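Local atomic coordinates of acinetobacter secreted protease CpaA (Acinetobacter nosocomialis M2, PDB entry 6O38), a protein that is a secreted zinc metalloprotease, probably exported through the type II secretion system, and forms a complex with its chaperone CpaB. Residues A[471-476]-A[497-502]; A[504-509]-A[555-560]. One frame throughout, in Å; residues are numbered along the deposited sequence.

Both contacts include zinc ligands of one site, and their centres are about 11 Å apart. Contact 1 sets strand 471-473 and the loop after it against helix 496-504, which supplies His498 and His502. Contact 2 packs the turn after that helix against the start of helix 557-569, and this turn leads to His508, the third histidine. The helix and the turn are joined directly: Gly501 O and Leu506 N are 3.0 Å apart, probably as a hydrogen bond. The sequence HEVGHNLGLYH matches the extended zinc-binding motif of metzincins, as expected of a reprolysin-like domain. Asp170 of the chaperone CpaB completes the coordination with both of its carboxylate oxygens.

Contact 1. Residues A[471-476]-A[497-502]; sequences GWAWIN and RHEVGH. With ZN (zinc ion), chain M.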
loop_
_atom_site.group_PDB
_atom_site.type_symbol
_atom_site.label_atom_id
_atom_site.label_comp_id
_atom_site.label_asym_id
_atom_site.label_seq_id
_atom_site.Cartn_x
_atom_site.Cartn_y
_atom_site.Cartn_z
ATOM N N GLY A 471 -19.483 -11.257 7.316
ATOM C CA GLY A 471 -19.915 -9.874 7.220
ATOM C C GLY A 471 -21.295 -9.766 6.609
ATOM O O GLY A 471 -21.696 -10.585 5.780
ATOM N N TRP A 472 -22.028 -8.737 7.036
ATOM C CA TRP A 472 -23.366 -8.492 6.517
ATOM C C TRP A 472 -23.636 -6.994 6.491
ATOM O O TRP A 472 -23.244 -6.270 7.409
ATOM C CB TRP A 472 -24.434 -9.202 7.356
ATOM C CG TRP A 472 -24.349 -10.696 7.293
ATOM C CD1 TRP A 472 -23.790 -11.525 8.221
ATOM C CD2 TRP A 472 -24.824 -11.539 6.237
ATOM N NE1 TRP A 472 -23.896 -12.832 7.812
ATOM C CE2 TRP A 472 -24.526 -12.867 6.597
ATOM C CE3 TRP A 472 -25.475 -11.299 5.022
ATOM C CZ2 TRP A 472 -24.856 -13.953 5.788
ATOM C CZ3 TRP A 472 -25.803 -12.377 4.221
ATOM C CH2 TRP A 472 -25.494 -13.688 4.607
ATOM N N ALA A 473 -24.319 -6.544 5.436
ATOM C CA ALA A 473 -24.704 -5.145 5.289
ATOM C C ALA A 473 -25.732 -4.980 4.176
ATOM O O ALA A 473 -25.570 -5.543 3.089
ATOM C CB ALA A 473 -23.481 -4.269 5.006
ATOM N N TRP A 474 -26.792 -4.220 4.439
ATOM C CA TRP A 474 -27.790 -3.946 3.415
ATOM C C TRP A 474 -27.199 -3.081 2.308
ATOM O O TRP A 474 -26.481 -2.112 2.570
ATOM C CB TRP A 474 -29.006 -3.255 4.033
ATOM C CG TRP A 474 -29.639 -4.041 5.140
ATOM C CD1 TRP A 474 -29.485 -3.837 6.480
ATOM C CD2 TRP A 474 -30.536 -5.151 5.004
ATOM N NE1 TRP A 474 -30.224 -4.756 7.187
ATOM C CE2 TRP A 474 -30.879 -5.574 6.304
ATOM C CE3 TRP A 474 -31.080 -5.829 3.908
ATOM C CZ2 TRP A 474 -31.740 -6.644 6.538
ATOM C CZ3 TRP A 474 -31.934 -6.893 4.143
ATOM C CH2 TRP A 474 -32.256 -7.288 5.448
ATOM N N ILE A 475 -27.506 -3.435 1.064
ATOM C CA ILE A 475 -26.976 -2.739 -0.103
ATOM C C ILE A 475 -27.876 -1.555 -0.429
ATOM O O ILE A 475 -29.103 -1.698 -0.499
ATOM C CB ILE A 475 -26.856 -3.690 -1.305
ATOM C CG1 ILE A 475 -25.954 -4.874 -0.953
ATOM C CG2 ILE A 475 -26.321 -2.946 -2.518
ATOM C CD1 ILE A 475 -25.532 -5.701 -2.147
ATOM N N ASN A 476 -27.265 -0.385 -0.631
ATOM C CA ASN A 476 -27.979 0.847 -0.969
ATOM C C ASN A 476 -29.028 1.159 0.101
ATOM O O ASN A 476 -30.222 1.298 -0.169
ATOM C CB ASN A 476 -28.608 0.755 -2.364
ATOM C CG ASN A 476 -29.055 2.102 -2.894
ATOM O OD1 ASN A 476 -28.468 3.135 -2.573
ATOM N ND2 ASN A 476 -30.102 2.099 -3.713
ATOM N N ARG A 497 -14.739 -1.351 5.780
ATOM C CA ARG A 497 -14.783 -0.626 4.516
ATOM C C ARG A 497 -15.493 -1.421 3.431
ATOM O O ARG A 497 -15.969 -0.830 2.456
ATOM C CB ARG A 497 -13.367 -0.264 4.058
ATOM C CG ARG A 497 -12.521 -1.448 3.616
ATOM C CD ARG A 497 -11.215 -0.977 2.997
ATOM N NE ARG A 497 -10.362 -2.087 2.584
ATOM C CZ ARG A 497 -9.114 -1.945 2.150
ATOM N NH1 ARG A 497 -8.571 -0.738 2.074
ATOM N NH2 ARG A 497 -8.407 -3.010 1.794
ATOM N N HIS A 498 -15.582 -2.743 3.585
ATOM C CA HIS A 498 -16.328 -3.565 2.640
ATOM C C HIS A 498 -17.825 -3.498 2.915
ATOM O O HIS A 498 -18.626 -3.314 1.992
ATOM C CB HIS A 498 -15.830 -5.011 2.700
ATOM C CG HIS A 498 -16.549 -5.937 1.770
ATOM N ND1 HIS A 498 -16.151 -6.138 0.465
ATOM C CD2 HIS A 498 -17.634 -6.724 1.957
ATOM C CE1 HIS A 498 -16.963 -7.006 -0.112
ATOM N NE2 HIS A 498 -17.872 -7.377 0.772
ATOM N N GLU A 499 -18.220 -3.641 4.182
ATOM C CA GLU A 499 -19.637 -3.592 4.523
ATOM C C GLU A 499 -20.204 -2.190 4.339
ATOM O O GLU A 499 -21.345 -2.032 3.890
ATOM C CB GLU A 499 -19.850 -4.081 5.956
ATOM C CG GLU A 499 -19.329 -5.489 6.216
ATOM C CD GLU A 499 -19.886 -6.520 5.246
ATOM O OE1 GLU A 499 -19.139 -7.447 4.869
ATOM O OE2 GLU A 499 -21.064 -6.400 4.848
ATOM N N VAL A 500 -19.429 -1.160 4.689
ATOM C CA VAL A 500 -19.879 0.213 4.471
ATOM C C VAL A 500 -20.029 0.491 2.981
ATOM O O VAL A 500 -20.937 1.217 2.556
ATOM C CB VAL A 500 -18.909 1.204 5.145
ATOM C CG1 VAL A 500 -19.193 2.632 4.700
ATOM C CG2 VAL A 500 -19.007 1.090 6.660
ATOM N N GLY A 501 -19.148 -0.091 2.163
ATOM C CA GLY A 501 -19.318 -0.001 0.721
ATOM C C GLY A 501 -20.662 -0.530 0.260
ATOM O O GLY A 501 -21.312 0.067 -0.602
ATOM N N HIS A 502 -21.095 -1.660 0.825
ATOM C CA HIS A 502 -22.430 -2.173 0.533
ATOM C C HIS A 502 -23.500 -1.170 0.945
ATOM O O HIS A 502 -24.426 -0.882 0.179
ATOM C CB HIS A 502 -22.647 -3.512 1.239
ATOM C CG HIS A 502 -22.022 -4.678 0.538
ATOM N ND1 HIS A 502 -22.334 -5.019 -0.761
ATOM C CD2 HIS A 502 -21.110 -5.586 0.956
ATOM C CE1 HIS A 502 -21.637 -6.085 -1.113
ATOM N NE2 HIS A 502 -20.886 -6.448 -0.089
HETATM ZN ZN ZN M . -19.895 -8.228 0.376
#
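Strand 471-473 and helix 497-502 run nearly parallel, with axes 7.6 Å apart at an angle of 24°. Ala473 lies beside Glu499, and Ile475 beside His502. Just past the strand, Asn476 N donates to His502 O at 3.0 Å, with an N-H...O angle of 156°. This is the one hydrogen bond across the two segments. Ile475 CA-H adds only a weak contact to the same oxygen, at 3.2 Å from CA to O.

Ala473 points its CB at the helix and meets His502 CB at 3.9 Å. Ile475 reaches the His502 ring with CG1 and CD1, and its CD1 is 3.6 Å from ND1. The Ile475 side chain and the ring cross obliquely. ND1 also has a weak hydrogen bond to Leu506 O, which helps to set the ring.

Glu499 turns toward the strand and is bent at chi2 (-54°). Its carboxylate lies against the Gly471 and Trp472 backbone, with OE1 3.5 Å from Gly471 CA. No hydrogen bond joins the carboxylate to the strand.

His498 NE2 binds zinc at 2.2 Å and His502 NE2 at 2.1 Å. In HExxH metalloproteases the equivalent glutamate activates the zinc-bound water. Here Asp170 of CpaB packs on Glu499 and binds the metal, consistent with a protease held inactive while the chaperone is bound.

Contact 2. Residues A[504-509]-A[555-560]; sequences LGLYHN and IDAVSV. With ZN (zinc ion), chain M.
Ser559 OG donates to Asp556 O at 3.0 Å, closing the first turn of the helix whose Ala557 and Val560 meet Leu506. The donor lies above the carbonyl plane, 42° out of it. Asp556 is the N-cap: its OD1 accepts from Ser559 N at 3.3 Å. That donor too comes from above, here over the carboxylate plane. The two bonds cap the helix start, and the side chains of Asp556 and Ser559 point away from the 504-509 turn.

The contact itself is apolar. In Leu506, chi1 (-58°) puts CG beside the backbone N, and from there both methyls reach Ala557 CB, with CD2 at 3.7 Å and CD1 at the same distance. CD2 also touches Ala557 O at 3.6 Å and reaches Val560 CB at 4.1 Å. Val560 faces the turn, and its CG1 rests 3.8 Å from Gly505 O.

Gly505, just past helix 496-504, has a positive phi (114°) and forms a Schellman motif. It is the glycine of the HExxHxxGxxH pattern, where metzincins make the turn that brings the third histidine to the metal. His508 follows, and its NE2 binds zinc at 2.1 Å.

Asn564 ND2 of helix 557-569 donates to Leu504 O, a hydrogen bond that adds to the apolar packing. Further along that helix, Ile561 packs on both Leu504 and Leu506, and Ile568 on Leu504. Helix 557-569 thus lies against the end of helix 496-504, with the turn between its start and the zinc.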
loop_
_atom_site.group_PDB
_atom_site.type_symbol
_atom_site.label_atom_id
_atom_site.label_comp_id
_atom_site.label_asym_id
_atom_site.label_seq_id
_atom_site.Cartn_x
_atom_site.Cartn_y
_atom_site.Cartn_z
ATOM N N LEU A 504 -23.264 1.943 1.090
ATOM C CA LEU A 504 -23.224 3.074 0.172
ATOM C C LEU A 504 -23.838 2.754 -1.185
ATOM O O LEU A 504 -24.078 3.679 -1.968
ATOM C CB LEU A 504 -21.779 3.546 -0.009
ATOM C CG LEU A 504 -21.168 4.294 1.177
ATOM C CD1 LEU A 504 -19.667 4.453 1.003
ATOM C CD2 LEU A 504 -21.829 5.652 1.342
ATOM N N GLY A 505 -24.090 1.488 -1.479
ATOM C CA GLY A 505 -24.729 1.086 -2.708
ATOM C C GLY A 505 -23.874 0.275 -3.663
ATOM O O GLY A 505 -24.182 0.244 -4.860
ATOM N N LEU A 506 -22.824 -0.379 -3.178
ATOM C CA LEU A 506 -21.873 -1.075 -4.029
ATOM C C LEU A 506 -22.119 -2.579 -3.998
ATOM O O LEU A 506 -22.584 -3.135 -3.000
ATOM C CB LEU A 506 -20.438 -0.774 -3.597
ATOM C CG LEU A 506 -20.051 0.704 -3.598
ATOM C CD1 LEU A 506 -18.596 0.880 -3.201
ATOM C CD2 LEU A 506 -20.322 1.326 -4.959
ATOM N N TYR A 507 -21.800 -3.231 -5.111
ATOM C CA TYR A 507 -21.930 -4.671 -5.259
ATOM C C TYR A 507 -20.554 -5.284 -5.490
ATOM O O TYR A 507 -19.562 -4.583 -5.705
ATOM C CB TYR A 507 -22.875 -5.022 -6.416
ATOM C CG TYR A 507 -24.283 -4.494 -6.251
ATOM C CD1 TYR A 507 -24.595 -3.178 -6.573
ATOM C CD2 TYR A 507 -25.302 -5.312 -5.779
ATOM C CE1 TYR A 507 -25.879 -2.691 -6.425
ATOM C CE2 TYR A 507 -26.590 -4.832 -5.629
ATOM C CZ TYR A 507 -26.873 -3.522 -5.953
ATOM O OH TYR A 507 -28.154 -3.041 -5.804
ATOM N N HIS A 508 -20.500 -6.613 -5.441
ATOM C CA HIS A 508 -19.247 -7.313 -5.674
ATOM C C HIS A 508 -18.872 -7.261 -7.154
ATOM O O HIS A 508 -19.676 -6.902 -8.020
ATOM C CB HIS A 508 -19.343 -8.764 -5.205
ATOM C CG HIS A 508 -19.404 -8.917 -3.718
ATOM N ND1 HIS A 508 -20.012 -9.990 -3.103
ATOM C CD2 HIS A 508 -18.925 -8.135 -2.722
ATOM C CE1 HIS A 508 -19.910 -9.860 -1.793
ATOM N NE2 HIS A 508 -19.254 -8.744 -1.535
ATOM N N ASN A 509 -17.620 -7.617 -7.434
ATOM C CA ASN A 509 -17.148 -7.685 -8.810
ATOM C C ASN A 509 -17.986 -8.674 -9.613
ATOM O O ASN A 509 -18.456 -9.691 -9.096
ATOM C CB ASN A 509 -15.673 -8.089 -8.846
ATOM C CG ASN A 509 -15.406 -9.384 -8.106
ATOM O OD1 ASN A 509 -15.464 -9.436 -6.876
ATOM N ND2 ASN A 509 -15.107 -10.442 -8.852
ATOM N N ILE A 555 -17.677 -0.203 -14.456
ATOM C CA ILE A 555 -17.144 -0.486 -13.123
ATOM C C ILE A 555 -16.652 0.840 -12.556
ATOM O O ILE A 555 -15.527 1.267 -12.841
ATOM C CB ILE A 555 -16.023 -1.530 -13.146
ATOM C CG1 ILE A 555 -16.506 -2.827 -13.798
ATOM C CG2 ILE A 555 -15.522 -1.804 -11.735
ATOM C CD1 ILE A 555 -15.406 -3.841 -14.031
ATOM N N ASP A 556 -17.493 1.496 -11.752
ATOM C CA ASP A 556 -17.147 2.789 -11.154
ATOM C C ASP A 556 -17.858 2.874 -9.800
ATOM O O ASP A 556 -19.007 3.312 -9.715
ATOM C CB ASP A 556 -17.538 3.938 -12.072
ATOM C CG ASP A 556 -16.938 5.263 -11.642
ATOM O OD1 ASP A 556 -16.302 5.320 -10.568
ATOM O OD2 ASP A 556 -17.099 6.254 -12.387
ATOM N N ALA A 557 -17.153 2.461 -8.744
ATOM C CA ALA A 557 -17.734 2.516 -7.407
ATOM C C ALA A 557 -17.765 3.942 -6.870
ATOM O O ALA A 557 -18.714 4.328 -6.179
ATOM C CB ALA A 557 -16.960 1.603 -6.456
ATOM N N VAL A 558 -16.731 4.732 -7.169
ATOM C CA VAL A 558 -16.632 6.081 -6.616
ATOM C C VAL A 558 -17.781 6.953 -7.110
ATOM O O VAL A 558 -18.295 7.804 -6.373
ATOM C CB VAL A 558 -15.262 6.694 -6.961
ATOM C CG1 VAL A 558 -15.178 8.135 -6.479
ATOM C CG2 VAL A 558 -14.143 5.861 -6.351
ATOM N N SER A 559 -18.216 6.745 -8.356
ATOM C CA SER A 559 -19.314 7.544 -8.890
ATOM C C SER A 559 -20.623 7.265 -8.162
ATOM O O SER A 559 -21.444 8.174 -7.999
ATOM C CB SER A 559 -19.476 7.283 -10.387
ATOM O OG SER A 559 -19.975 5.979 -10.625
ATOM N N VAL A 560 -20.833 6.027 -7.716
ATOM C CA VAL A 560 -22.043 5.706 -6.965
ATOM C C VAL A 560 -21.933 6.201 -5.528
ATOM O O VAL A 560 -22.911 6.693 -4.954
ATOM C CB VAL A 560 -22.318 4.192 -7.033
ATOM C CG1 VAL A 560 -23.447 3.807 -6.090
ATOM C CG2 VAL A 560 -22.654 3.784 -8.459
HETATM ZN ZN ZN M . -19.895 -8.228 0.376
#